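Local coordinates for Ras-related protein Rab-21 (Homo sapiens, PDB 1Z08), which belongs to the Rab branch of the Ras-like small G proteins and binds phosphoaminophosphonic acid-guanylate ester together with a magnesium ion in its P-loop-type domain, at residues S6-L11 against A58-A63. The protein carries 1 engineered substitution. Numbering follows the deposited sequence.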
loop_
_atom_site.group_PDB
_atom_site.type_symbol
_atom_site.label_atom_id
_atom_site.label_comp_id
_atom_site.label_asym_id
_atom_site.label_seq_id
_atom_site.Cartn_x
_atom_site.Cartn_y
_atom_site.Cartn_z
ATOM N N SER A 6 -15.887 5.805 -6.491
ATOM C CA SER A 6 -15.499 6.110 -5.121
ATOM C C SER A 6 -14.950 4.841 -4.473
ATOM O O SER A 6 -15.666 3.848 -4.331
ATOM C CB SER A 6 -16.693 6.663 -4.336
ATOM O OG SER A 6 -16.280 7.258 -3.119
ATOM N N PHE A 7 -13.673 4.871 -4.101
ATOM C CA PHE A 7 -13.007 3.690 -3.556
ATOM C C PHE A 7 -12.376 3.945 -2.191
ATOM O O PHE A 7 -11.850 5.028 -1.933
ATOM C CB PHE A 7 -11.924 3.180 -4.516
ATOM C CG PHE A 7 -12.441 2.765 -5.872
ATOM C CD1 PHE A 7 -11.948 3.365 -7.024
ATOM C CD2 PHE A 7 -13.404 1.764 -5.996
ATOM C CE1 PHE A 7 -12.405 2.985 -8.284
ATOM C CE2 PHE A 7 -13.873 1.376 -7.253
ATOM C CZ PHE A 7 -13.370 1.987 -8.399
ATOM N N LYS A 8 -12.435 2.931 -1.330
ATOM C CA LYS A 8 -11.748 2.954 -0.041
ATOM C C LYS A 8 -10.493 2.089 -0.107
ATOM O O LYS A 8 -10.559 0.912 -0.471
ATOM C CB LYS A 8 -12.671 2.463 1.080
ATOM C CG LYS A 8 -11.985 2.344 2.439
ATOM C CD LYS A 8 -12.964 1.975 3.537
ATOM C CE LYS A 8 -12.248 1.837 4.868
ATOM N NZ LYS A 8 -13.198 1.573 5.985
ATOM N N VAL A 9 -9.359 2.687 0.247
ATOM C CA VAL A 9 -8.064 2.012 0.222
ATOM C C VAL A 9 -7.416 2.116 1.604
ATOM O O VAL A 9 -7.393 3.190 2.206
ATOM C CB VAL A 9 -7.145 2.617 -0.884
ATOM C CG1 VAL A 9 -5.735 2.064 -0.800
ATOM C CG2 VAL A 9 -7.735 2.356 -2.270
ATOM N N VAL A 10 -6.912 0.992 2.111
ATOM C CA VAL A 10 -6.262 0.957 3.419
ATOM C C VAL A 10 -4.786 0.576 3.276
ATOM O O VAL A 10 -4.443 -0.324 2.512
ATOM C CB VAL A 10 -7.011 0.001 4.406
ATOM C CG1 VAL A 10 -7.038 -1.438 3.890
ATOM C CG2 VAL A 10 -6.416 0.067 5.805
ATOM N N LEU A 11 -3.923 1.290 3.993
ATOM C CA LEU A 11 -2.510 0.933 4.071
ATOM C C LEU A 11 -2.244 0.155 5.355
ATOM O O LEU A 11 -2.657 0.561 6.446
ATOM C CB LEU A 11 -1.614 2.175 3.984
ATOM C CG LEU A 11 -1.329 2.703 2.572
ATOM C CD1 LEU A 11 -2.454 3.605 2.069
ATOM C CD2 LEU A 11 -0.003 3.439 2.528
ATOM N N ALA A 58 -10.592 7.332 -0.870
ATOM C CA ALA A 58 -10.494 7.499 0.572
ATOM C C ALA A 58 -9.308 6.661 1.024
ATOM O O ALA A 58 -9.405 5.434 1.122
ATOM C CB ALA A 58 -11.773 7.044 1.257
ATOM N N ILE A 59 -8.187 7.329 1.270
ATOM C CA ILE A 59 -6.935 6.652 1.589
ATOM C C ILE A 59 -6.738 6.617 3.100
ATOM O O ILE A 59 -6.464 7.646 3.725
ATOM C CB ILE A 59 -5.719 7.328 0.897
ATOM C CG1 ILE A 59 -5.910 7.352 -0.628
ATOM C CG2 ILE A 59 -4.413 6.618 1.282
ATOM C CD1 ILE A 59 -4.892 8.202 -1.374
ATOM N N TRP A 60 -6.876 5.422 3.667
ATOM C CA TRP A 60 -6.760 5.211 5.105
ATOM C C TRP A 60 -5.343 4.848 5.521
ATOM O O TRP A 60 -4.733 3.948 4.941
ATOM C CB TRP A 60 -7.717 4.111 5.562
ATOM C CG TRP A 60 -9.124 4.570 5.699
ATOM C CD1 TRP A 60 -10.036 4.722 4.695
ATOM C CD2 TRP A 60 -9.789 4.941 6.911
ATOM N NE1 TRP A 60 -11.231 5.171 5.208
ATOM C CE2 TRP A 60 -11.109 5.311 6.566
ATOM C CE3 TRP A 60 -9.397 5.006 8.255
ATOM C CZ2 TRP A 60 -12.043 5.735 7.519
ATOM C CZ3 TRP A 60 -10.326 5.425 9.204
ATOM C CH2 TRP A 60 -11.634 5.787 8.830
ATOM N N ASP A 61 -4.841 5.565 6.525
ATOM C CA ASP A 61 -3.556 5.289 7.165
ATOM C C ASP A 61 -3.832 4.626 8.517
ATOM O O ASP A 61 -4.860 4.900 9.139
ATOM C CB ASP A 61 -2.786 6.596 7.367
ATOM C CG ASP A 61 -1.287 6.387 7.569
ATOM O OD1 ASP A 61 -0.811 5.231 7.581
ATOM O OD2 ASP A 61 -0.583 7.407 7.713
ATOM N N THR A 62 -2.921 3.762 8.963
ATOM C CA THR A 62 -3.091 3.021 10.222
ATOM C C THR A 62 -1.867 3.113 11.131
ATOM O O THR A 62 -0.769 3.431 10.678
ATOM C CB THR A 62 -3.382 1.513 9.978
ATOM O OG1 THR A 62 -2.398 0.964 9.090
ATOM C CG2 THR A 62 -4.771 1.300 9.398
ATOM N N ALA A 63 -2.068 2.832 12.416
ATOM C CA ALA A 63 -0.967 2.694 13.361
ATOM C C ALA A 63 -0.343 1.312 13.183
ATOM O O ALA A 63 -1.000 0.297 13.412
ATOM C CB ALA A 63 -1.467 2.878 14.788
#
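Thr62 donates its hydroxyl OG1 to the Leu11 carbonyl O at 2.7 Å, just past the point where the strand 54-61 ends. With chi1 at 51°, OG1 sits between its own backbone N and carbonyl carbon, turned to meet that oxygen. Behind it the two strands run parallel: Ala58 N gives to Phe7 O (2.8 Å), Val9 N to Ala58 O, Trp60 N to Val9 O (2.7 Å) and Leu11 N to Trp60 O, so that Val9 and Trp60 each bond through both N and O. On the face shared with Val10, Lys8 extends fully from a CG anti to the backbone N (175°) and lies across the Trp60 indole. Its CE rests over the five-membered ring, 3.5 Å from Trp60 NE1, and its NZ makes a cation-pi contact 4.5 Å from that ring's centroid; the same ammonium is hydrogen-bonded to the carbonyls of Tyr75 and Arg77, and the ring of Phe43 is stacked with the indole. On the face of Val9 and Ile59, the end of Leu11 reaches in, CD1 against Ile59 CG2 at 3.7 Å. In the Ras-like sheet this joins strand 54-61 to strand 5-12, which pairs on its far side with strand 81-87. A side-chain hydroxyl, in place of a backbone N-H, thus meets Leu11 O just beyond the last backbone bond of the pair. It probably helps fix Thr62, which touches phosphoaminophosphonic acid-guanylate ester, while Asp61 OD2 bonds Thr20, a magnesium ligand.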